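Local coordinates for DUF115 domain-containing protein (Magnetospirillum magneticum AMB-1, PDB 5MU5) that is a Maf glycosyltransferase involved in bacterial flagella formation, where it probably transfers sugar onto flagellin, at residues Gln36-Val41 / Asp48-Gly53; Gln295-Ile300 / Leu509-Thr514. One frame throughout, in Å; residues are numbered along the deposited sequence.

Contact 1. Residues Gln36-Val41 / Asp48-Gly53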
loop_
_atom_site.group_PDB
_atom_site.type_symbol
_atom_site.label_atom_id
_atom_site.label_comp_id
_atom_site.label_asym_id
_atom_site.label_seq_id
_atom_site.Cartn_x
_atom_site.Cartn_y
_atom_site.Cartn_z
ATOM N N GLN A 36 -27.921 -17.839 20.737
ATOM C CA GLN A 36 -28.341 -17.577 22.108
ATOM C C GLN A 36 -29.595 -16.708 22.106
ATOM O O GLN A 36 -30.383 -16.751 23.038
ATOM C CB GLN A 36 -27.256 -16.840 22.877
ATOM C CG GLN A 36 -26.004 -17.649 23.153
ATOM C CD GLN A 36 -24.865 -16.777 23.665
ATOM O OE1 GLN A 36 -24.723 -15.612 23.266
ATOM N NE2 GLN A 36 -24.037 -17.342 24.540
ATOM N N SER A 37 -29.768 -15.899 21.074
ATOM C CA SER A 37 -30.912 -14.999 20.994
ATOM C C SER A 37 -32.078 -15.695 20.335
ATOM O O SER A 37 -31.912 -16.764 19.758
ATOM C CB SER A 37 -30.549 -13.725 20.226
ATOM O OG SER A 37 -29.933 -14.036 18.997
ATOM N N ASN A 38 -33.257 -15.086 20.434
ATOM C CA ASN A 38 -34.491 -15.669 19.905
ATOM C C ASN A 38 -35.089 -14.811 18.815
ATOM O O ASN A 38 -35.127 -13.595 18.935
ATOM C CB ASN A 38 -35.537 -15.818 21.021
ATOM C CG ASN A 38 -35.105 -16.781 22.096
ATOM O OD1 ASN A 38 -34.713 -17.911 21.811
ATOM N ND2 ASN A 38 -35.184 -16.347 23.343
ATOM N N LEU A 39 -35.558 -15.448 17.750
ATOM C CA LEU A 39 -36.260 -14.744 16.694
ATOM C C LEU A 39 -37.721 -14.806 17.080
ATOM O O LEU A 39 -38.263 -15.896 17.224
ATOM C CB LEU A 39 -36.037 -15.417 15.341
ATOM C CG LEU A 39 -36.597 -14.650 14.138
ATOM C CD1 LEU A 39 -35.850 -13.345 13.961
ATOM C CD2 LEU A 39 -36.528 -15.481 12.866
ATOM N N VAL A 40 -38.352 -13.649 17.269
ATOM C CA VAL A 40 -39.751 -13.589 17.688
ATOM C C VAL A 40 -40.546 -12.597 16.843
ATOM O O VAL A 40 -39.971 -11.704 16.227
ATOM C CB VAL A 40 -39.880 -13.207 19.185
ATOM C CG1 VAL A 40 -39.054 -14.150 20.052
ATOM C CG2 VAL A 40 -39.454 -11.767 19.438
ATOM N N VAL A 41 -41.864 -12.777 16.803
ATOM C CA VAL A 41 -42.754 -11.838 16.131
ATOM C C VAL A 41 -43.158 -10.776 17.152
ATOM O O VAL A 41 -43.684 -11.119 18.211
ATOM C CB VAL A 41 -44.028 -12.528 15.606
ATOM C CG1 VAL A 41 -44.965 -11.501 14.995
ATOM C CG2 VAL A 41 -43.683 -13.603 14.586
ATOM N N ASP A 48 -38.375 -9.959 14.936
ATOM C CA ASP A 48 -37.461 -9.222 15.793
ATOM C C ASP A 48 -36.561 -10.203 16.535
ATOM O O ASP A 48 -36.851 -11.394 16.585
ATOM C CB ASP A 48 -38.262 -8.355 16.780
ATOM C CG ASP A 48 -37.461 -7.167 17.328
ATOM O OD1 ASP A 48 -36.221 -7.121 17.163
ATOM O OD2 ASP A 48 -38.071 -6.245 17.919
ATOM N N VAL A 49 -35.456 -9.702 17.079
ATOM C CA VAL A 49 -34.516 -10.508 17.863
ATOM C C VAL A 49 -34.566 -10.106 19.335
ATOM O O VAL A 49 -34.242 -8.975 19.695
ATOM C CB VAL A 49 -33.085 -10.369 17.341
ATOM C CG1 VAL A 49 -32.144 -11.267 18.122
ATOM C CG2 VAL A 49 -33.031 -10.725 15.865
ATOM N N GLU A 50 -35.004 -11.040 20.177
ATOM C CA GLU A 50 -35.133 -10.806 21.603
ATOM C C GLU A 50 -34.019 -11.536 22.336
ATOM O O GLU A 50 -33.575 -12.594 21.915
ATOM C CB GLU A 50 -36.515 -11.255 22.083
ATOM C CG GLU A 50 -36.805 -11.017 23.567
ATOM C CD GLU A 50 -36.327 -12.154 24.461
ATOM O OE1 GLU A 50 -36.492 -13.329 24.071
ATOM O OE2 GLU A 50 -35.793 -11.879 25.559
ATOM N N PHE A 51 -33.559 -10.938 23.425
ATOM C CA PHE A 51 -32.518 -11.521 24.261
ATOM C C PHE A 51 -32.570 -10.875 25.642
ATOM O O PHE A 51 -32.299 -9.686 25.790
ATOM C CB PHE A 51 -31.135 -11.323 23.629
ATOM C CG PHE A 51 -30.010 -11.908 24.438
ATOM C CD1 PHE A 51 -29.979 -13.271 24.722
ATOM C CD2 PHE A 51 -28.975 -11.110 24.901
ATOM C CE1 PHE A 51 -28.945 -13.826 25.455
ATOM C CE2 PHE A 51 -27.939 -11.660 25.644
ATOM C CZ PHE A 51 -27.925 -13.017 25.920
ATOM N N ARG A 52 -32.945 -11.668 26.642
ATOM C CA ARG A 52 -33.080 -11.189 28.014
ATOM C C ARG A 52 -34.022 -9.989 28.086
ATOM O O ARG A 52 -33.732 -9.000 28.754
ATOM C CB ARG A 52 -31.709 -10.845 28.601
ATOM C CG ARG A 52 -30.747 -12.016 28.614
ATOM C CD ARG A 52 -29.409 -11.599 29.194
ATOM N NE ARG A 52 -28.465 -12.715 29.258
ATOM C CZ ARG A 52 -27.142 -12.587 29.346
ATOM N NH1 ARG A 52 -26.564 -11.386 29.359
ATOM N NH2 ARG A 52 -26.381 -13.673 29.398
ATOM N N GLY A 53 -35.146 -10.080 27.383
ATOM C CA GLY A 53 -36.146 -9.018 27.374
ATOM C C GLY A 53 -35.796 -7.769 26.580
ATOM O O GLY A 53 -36.539 -6.796 26.623
#
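With CG beside the backbone N in N38 (chi1 -64°) and anti to it in E50, the two side chains lie side by side and point the same way, the amide and carboxylate planes 29° apart. N38 ND2 reaches E50 OE1 at 3.4 Å, a straight but weak hydrogen bond. A bend at chi2 (-87°) places the E50 CD, and its other oxygen, OE2, accepts the N-H of G53 on its anti lone pair at 2.6 Å, a bond within segment 48-53.

The backbones form an antiparallel beta hairpin: N38-E50 and V40-D48 are hydrogen-bonded pairs, closed by four N-H to O=C bonds, of which N38 N to E50 O measures 2.9 Å. V40 CG2 packs on E50 CB at 4.0 Å, on the same face as N38. On the face of L39 and V49, V49 CG1 touches S37 CB at 3.6 Å, and H159 of helix 154-160 lies against both L39 and V49. S37 OG is hydrogen-bonded to D155 and H159 of that helix.

The evidence implies a pairing carried chiefly by backbone bonds, with the L39/V49 face packed against F156 and H159 of the helix and the other bearing a weak polar link.

Contact 2. Residues Gln295-Ile300 / Leu509-Thr514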
loop_
_atom_site.group_PDB
_atom_site.type_symbol
_atom_site.label_atom_id
_atom_site.label_comp_id
_atom_site.label_asym_id
_atom_site.label_seq_id
_atom_site.Cartn_x
_atom_site.Cartn_y
_atom_site.Cartn_z
ATOM N N GLN A 295 35.188 0.109 16.097
ATOM C CA GLN A 295 35.020 -0.254 14.696
ATOM C C GLN A 295 35.874 -1.434 14.275
ATOM O O GLN A 295 35.543 -2.114 13.295
ATOM C CB GLN A 295 35.278 0.927 13.760
ATOM C CG GLN A 295 36.734 1.304 13.608
ATOM C CD GLN A 295 36.901 2.446 12.640
ATOM O OE1 GLN A 295 36.427 2.385 11.518
ATOM N NE2 GLN A 295 37.573 3.500 13.070
ATOM N N ASP A 296 36.951 -1.693 15.005
ATOM C CA ASP A 296 37.796 -2.847 14.702
ATOM C C ASP A 296 37.124 -4.217 14.973
ATOM O O ASP A 296 37.513 -5.225 14.353
ATOM C CB ASP A 296 39.155 -2.736 15.410
ATOM C CG ASP A 296 39.032 -2.729 16.919
ATOM O OD1 ASP A 296 37.948 -2.372 17.450
ATOM O OD2 ASP A 296 40.035 -3.067 17.590
ATOM N N ARG A 297 36.120 -4.245 15.855
ATOM C CA ARG A 297 35.418 -5.476 16.207
ATOM C C ARG A 297 33.882 -5.439 16.065
ATOM O O ARG A 297 33.166 -6.275 16.631
ATOM C CB ARG A 297 35.804 -5.927 17.605
ATOM C CG ARG A 297 35.376 -5.000 18.725
ATOM C CD ARG A 297 36.022 -5.454 20.023
ATOM N NE ARG A 297 36.038 -4.401 21.030
ATOM C CZ ARG A 297 36.857 -3.350 21.015
ATOM N NH1 ARG A 297 37.742 -3.189 20.027
ATOM N NH2 ARG A 297 36.783 -2.443 21.987
ATOM N N ALA A 298 33.379 -4.497 15.284
ATOM C CA ALA A 298 31.961 -4.458 14.950
ATOM C C ALA A 298 31.797 -4.123 13.482
ATOM O O ALA A 298 32.627 -3.432 12.902
ATOM C CB ALA A 298 31.237 -3.435 15.799
ATOM N N VAL A 299 30.705 -4.580 12.880
ATOM C CA VAL A 299 30.462 -4.263 11.481
ATOM C C VAL A 299 29.741 -2.930 11.444
ATOM O O VAL A 299 28.760 -2.773 12.145
ATOM C CB VAL A 299 29.649 -5.381 10.819
ATOM C CG1 VAL A 299 29.163 -4.968 9.433
ATOM C CG2 VAL A 299 30.517 -6.634 10.772
ATOM N N ILE A 300 30.250 -1.968 10.672
ATOM C CA ILE A 300 29.622 -0.653 10.570
ATOM C C ILE A 300 28.740 -0.597 9.329
ATOM O O ILE A 300 29.230 -0.740 8.211
ATOM C CB ILE A 300 30.643 0.483 10.451
ATOM C CG1 ILE A 300 31.693 0.428 11.559
ATOM C CG2 ILE A 300 29.932 1.830 10.449
ATOM C CD1 ILE A 300 31.152 0.423 12.966
ATOM N N LEU A 509 28.130 0.466 26.599
ATOM C CA LEU A 509 28.343 -0.554 25.586
ATOM C C LEU A 509 29.639 -1.313 25.829
ATOM O O LEU A 509 30.681 -0.699 25.934
ATOM C CB LEU A 509 28.369 0.105 24.209
ATOM C CG LEU A 509 28.639 -0.743 22.969
ATOM C CD1 LEU A 509 27.943 -0.135 21.756
ATOM C CD2 LEU A 509 30.128 -0.898 22.703
ATOM N N ARG A 510 29.559 -2.638 25.944
ATOM C CA ARG A 510 30.740 -3.518 26.051
ATOM C C ARG A 510 30.505 -4.653 25.074
ATOM O O ARG A 510 29.485 -5.329 25.151
ATOM C CB ARG A 510 30.902 -4.144 27.447
ATOM C CG ARG A 510 31.166 -3.186 28.600
ATOM C CD ARG A 510 32.512 -2.468 28.492
ATOM N NE ARG A 510 32.745 -1.590 29.640
ATOM C CZ ARG A 510 32.166 -0.403 29.833
ATOM N NH1 ARG A 510 31.285 0.092 28.962
ATOM N NH2 ARG A 510 32.460 0.300 30.918
ATOM N N LEU A 511 31.445 -4.883 24.174
ATOM C CA LEU A 511 31.306 -5.939 23.187
ATOM C C LEU A 511 32.131 -7.152 23.589
ATOM O O LEU A 511 33.124 -7.022 24.280
ATOM C CB LEU A 511 31.752 -5.431 21.823
ATOM C CG LEU A 511 31.063 -4.157 21.335
ATOM C CD1 LEU A 511 31.677 -3.751 19.999
ATOM C CD2 LEU A 511 29.558 -4.346 21.215
ATOM N N LYS A 512 31.715 -8.330 23.143
ATOM C CA LYS A 512 32.429 -9.572 23.420
ATOM C C LYS A 512 33.242 -10.014 22.197
ATOM O O LYS A 512 33.913 -11.031 22.231
ATOM C CB LYS A 512 31.423 -10.671 23.782
ATOM C CG LYS A 512 30.591 -10.369 25.021
ATOM C CD LYS A 512 29.347 -11.250 25.094
ATOM C CE LYS A 512 28.457 -10.860 26.272
ATOM N NZ LYS A 512 27.033 -11.178 25.979
ATOM N N SER A 513 33.190 -9.246 21.120
ATOM C CA SER A 513 33.811 -9.651 19.861
ATOM C C SER A 513 35.282 -9.268 19.754
ATOM O O SER A 513 35.794 -8.526 20.565
ATOM C CB SER A 513 33.052 -9.008 18.709
ATOM O OG SER A 513 32.936 -7.615 18.948
ATOM N N THR A 514 35.925 -9.776 18.710
ATOM C CA THR A 514 37.314 -9.472 18.377
ATOM C C THR A 514 37.453 -9.104 16.899
ATOM O O THR A 514 36.538 -9.366 16.092
ATOM C CB THR A 514 38.196 -10.705 18.592
ATOM O OG1 THR A 514 37.836 -11.719 17.642
ATOM C CG2 THR A 514 38.025 -11.246 20.000
#
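R297 lays the aliphatic part of its side chain over the backbone of S513, its CD 3.1 Å from S513 O, where strand 299-303 of a largely parallel alpha/beta sheet, broadly Rossmann-like, is about to begin. Segment 509-514 is a loop that runs past the N-terminal end of this strand before helix 515-528.

CG of R297 sits between the backbone N and the carbonyl carbon (chi1 66°), and the chain is extended from there to NE. CB meets T514 C at 3.6 Å, and CG approaches L511 CD1 at 4.1 Å, so the methylenes lie against both the apolar and the peptide parts of the loop. The guanidinium is turned back to its own segment: NH1 forms a salt bridge with D296 OD1 at 2.7 Å, while D296 OD2 lies at the guanidinium edge, in its plane. That ion pair probably limits the freedom of the group to swing away from the loop. An alanine in place of R297 would probably leave D296 without its charged mate and open a gap beside S513 and L511, where the methylenes now pack.

L511 CD1 also touches A298 CB at 4.2 Å. Beyond that, L511 reaches F276 of strand 275-278 and Y410 of strand 408-412, which ties the loop to neighbouring strands of the sheet. At the far end T514 is the N-cap of helix 515-528, its OG1 accepting the N-H of M517. K518 of that helix donates to Q295 O, which joins the helix to segment 295-300.

The one hydrogen bond across the two segments is S513 OG to R297 O, 2.7 Å long, with a C=O...donor angle of 141° and the hydroxyl oxygen tilted 24° from the carbonyl plane.

In the fold
The two contacts hold no element in common: their centres lie 68 Å apart and their nearest atoms about 51 Å. Both are peripheral, 43 Å and 38 Å from the centre of the chain, and both are partly buried. Contact 1 is local, with six residues between its segments, whereas contact 2 bridges 208 and brings a late loop back to the large mixed sheet. Their chemistry follows this difference. The hairpin of contact 1 buries 438 Å² and is held by paired backbone bonds, while contact 2 buries 223 Å² and relies on one hydroxyl-to-carbonyl bond and the packing of an arginine stem.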